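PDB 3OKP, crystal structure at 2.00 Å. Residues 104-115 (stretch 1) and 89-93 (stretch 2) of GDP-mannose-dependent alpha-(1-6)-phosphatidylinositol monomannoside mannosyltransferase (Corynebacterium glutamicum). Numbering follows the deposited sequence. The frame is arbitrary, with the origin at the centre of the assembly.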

# COMPACT_ATOMS: atom_id res chain seq x y z
N THR A 104 -4.43 -23.68 -17.29
CA THR A 104 -5.82 -23.80 -17.73
C THR A 104 -6.28 -22.56 -18.50
O THR A 104 -7.01 -22.67 -19.49
CB THR A 104 -6.77 -24.06 -16.53
OG1 THR A 104 -6.38 -25.25 -15.85
CG2 THR A 104 -8.23 -24.19 -16.99
N ALA A 105 -5.85 -21.39 -18.03
CA ALA A 105 -6.19 -20.12 -18.68
C ALA A 105 -5.69 -20.07 -20.13
O ALA A 105 -6.43 -19.65 -21.02
CB ALA A 105 -5.66 -18.94 -17.87
N LYS A 106 -4.45 -20.50 -20.35
CA LYS A 106 -3.89 -20.60 -21.70
C LYS A 106 -4.58 -21.68 -22.54
O LYS A 106 -4.81 -21.49 -23.73
CB LYS A 106 -2.37 -20.83 -21.65
CG LYS A 106 -1.59 -19.62 -21.16
CD LYS A 106 -0.10 -19.75 -21.45
CE LYS A 106 0.62 -18.43 -21.20
NZ LYS A 106 2.11 -18.57 -21.18
N GLN A 107 -4.91 -22.81 -21.90
CA GLN A 107 -5.65 -23.89 -22.55
C GLN A 107 -7.03 -23.42 -23.03
O GLN A 107 -7.49 -23.81 -24.10
CB GLN A 107 -5.83 -25.08 -21.61
CG GLN A 107 -4.56 -25.83 -21.27
CD GLN A 107 -4.79 -26.94 -20.26
OE1 GLN A 107 -5.94 -27.23 -19.88
NE2 GLN A 107 -3.71 -27.58 -19.83
N ALA A 108 -7.67 -22.57 -22.22
CA ALA A 108 -9.00 -22.04 -22.52
C ALA A 108 -8.98 -20.98 -23.62
O ALA A 108 -10.04 -20.60 -24.13
CB ALA A 108 -9.64 -21.48 -21.25
N GLY A 109 -7.79 -20.52 -23.98
CA GLY A 109 -7.63 -19.63 -25.13
C GLY A 109 -7.17 -18.22 -24.83
O GLY A 109 -7.08 -17.39 -25.74
N ALA A 110 -6.86 -17.93 -23.56
CA ALA A 110 -6.30 -16.63 -23.18
C ALA A 110 -4.91 -16.44 -23.77
O ALA A 110 -4.09 -17.37 -23.76
CB ALA A 110 -6.27 -16.48 -21.67
N SER A 111 -4.64 -15.24 -24.29
CA SER A 111 -3.39 -14.95 -24.98
C SER A 111 -2.34 -14.29 -24.07
O SER A 111 -1.17 -14.16 -24.45
CB SER A 111 -3.64 -14.08 -26.21
OG SER A 111 -4.37 -12.91 -25.87
N LYS A 112 -2.77 -13.89 -22.88
CA LYS A 112 -1.87 -13.31 -21.88
C LYS A 112 -2.34 -13.63 -20.47
O LYS A 112 -3.52 -13.45 -20.14
CB LYS A 112 -1.77 -11.79 -22.06
CG LYS A 112 -0.67 -11.15 -21.21
CD LYS A 112 -0.69 -9.62 -21.31
CE LYS A 112 -0.38 -9.14 -22.72
NZ LYS A 112 -0.17 -7.67 -22.75
N VAL A 113 -1.41 -14.11 -19.64
CA VAL A 113 -1.68 -14.35 -18.23
C VAL A 113 -0.83 -13.41 -17.37
O VAL A 113 0.39 -13.35 -17.53
CB VAL A 113 -1.43 -15.83 -17.82
CG1 VAL A 113 -1.63 -16.02 -16.32
CG2 VAL A 113 -2.34 -16.77 -18.60
N ILE A 114 -1.51 -12.68 -16.49
CA ILE A 114 -0.86 -11.76 -15.56
C ILE A 114 -1.13 -12.23 -14.14
O ILE A 114 -2.24 -12.69 -13.84
CB ILE A 114 -1.37 -10.30 -15.73
CG1 ILE A 114 -1.32 -9.85 -17.20
CG2 ILE A 114 -0.57 -9.33 -14.87
CD1 ILE A 114 -2.64 -9.98 -17.93
N ALA A 115 -0.12 -12.14 -13.27
CA ALA A 115 -0.30 -12.38 -11.84
C ALA A 115 0.39 -11.29 -11.03
O ALA A 115 1.53 -10.93 -11.31
CB ALA A 115 0.21 -13.77 -11.46
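Stretch 2 (89-93) NVWFG

Parallel strands pair in a characteristic way: one residue of one strand bonds through both its N and its O to the two neighbours of its partner, and the side chains of paired residues share a face. Stretch 2 illustrates this. Residues 89-92 are extended and run alongside strand 112-115 in the same direction, the axes crossing at -15° and approaching to 4.5 Å, with Asn-89 beside Lys-112 and Phe-92 beside Ala-115.

Val-90 fixes the register with both its backbone N and O. Val-90 N donates to Lys-112 O (2.9 Å), and Val-90 O accepts from Ile-114 N (2.8 Å); Phe-92 N then donates to Ile-114 O at 2.8 Å, continuing the ladder. On the face it shares with Val-113, Val-90 also reaches back to the segment preceding the strand, where its CG2 lies 3.7 Å from Ala-110 CB and 3.9 Å from Ala-105 CB, so that one valine packs against both helix and loop.

Ile-114 dominates the other face. Ile-114 CG2 meets Trp-91 CD1 at 3.8 Å, while Ile-114 CD1 lies 3.8 Å from Asn-89 CB, bridging two residues that lie two apart on stretch 2 and point to the same face. Asn-89 itself, chi1 in m, brings OD1 to 3.4 Å from Lys-112 CB. Phe-92 rejoins the valine face, its ring edge meeting Val-113 through CE2 to CG1 at 3.7 Å.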

# COMPACT_ATOMS: atom_id res chain seq x y z
N ASN A 89 -7.04 -11.38 -21.68
CA ASN A 89 -6.13 -11.40 -20.53
C ASN A 89 -6.76 -12.06 -19.32
O ASN A 89 -7.92 -11.81 -19.01
CB ASN A 89 -5.72 -9.98 -20.12
CG ASN A 89 -5.23 -9.14 -21.28
OD1 ASN A 89 -4.33 -9.53 -22.02
ND2 ASN A 89 -5.81 -7.95 -21.42
N VAL A 90 -5.98 -12.90 -18.64
CA VAL A 90 -6.39 -13.43 -17.34
C VAL A 90 -5.44 -12.89 -16.28
O VAL A 90 -4.23 -13.12 -16.33
CB VAL A 90 -6.41 -14.98 -17.33
CG1 VAL A 90 -6.70 -15.52 -15.93
CG2 VAL A 90 -7.45 -15.50 -18.31
N TRP A 91 -6.00 -12.14 -15.34
CA TRP A 91 -5.23 -11.48 -14.30
C TRP A 91 -5.56 -12.06 -12.94
O TRP A 91 -6.66 -11.87 -12.41
CB TRP A 91 -5.49 -9.96 -14.34
CG TRP A 91 -4.75 -9.14 -13.31
CD1 TRP A 91 -3.61 -9.49 -12.63
CD2 TRP A 91 -5.08 -7.82 -12.87
NE1 TRP A 91 -3.23 -8.47 -11.79
CE2 TRP A 91 -4.11 -7.43 -11.92
CE3 TRP A 91 -6.11 -6.92 -13.19
CZ2 TRP A 91 -4.14 -6.19 -11.28
CZ3 TRP A 91 -6.14 -5.68 -12.55
CH2 TRP A 91 -5.16 -5.33 -11.60
N PHE A 92 -4.60 -12.80 -12.37
CA PHE A 92 -4.72 -13.29 -11.01
C PHE A 92 -4.30 -12.17 -10.06
O PHE A 92 -3.11 -11.81 -10.00
CB PHE A 92 -3.87 -14.55 -10.80
CG PHE A 92 -4.29 -15.72 -11.66
CD1 PHE A 92 -5.35 -16.54 -11.27
CD2 PHE A 92 -3.64 -15.99 -12.86
CE1 PHE A 92 -5.75 -17.61 -12.07
CE2 PHE A 92 -4.03 -17.06 -13.66
CZ PHE A 92 -5.09 -17.87 -13.26
N GLY A 93 -5.28 -11.62 -9.35
CA GLY A 93 -5.07 -10.48 -8.46
C GLY A 93 -4.02 -10.72 -7.39
O GLY A 93 -3.34 -9.79 -6.95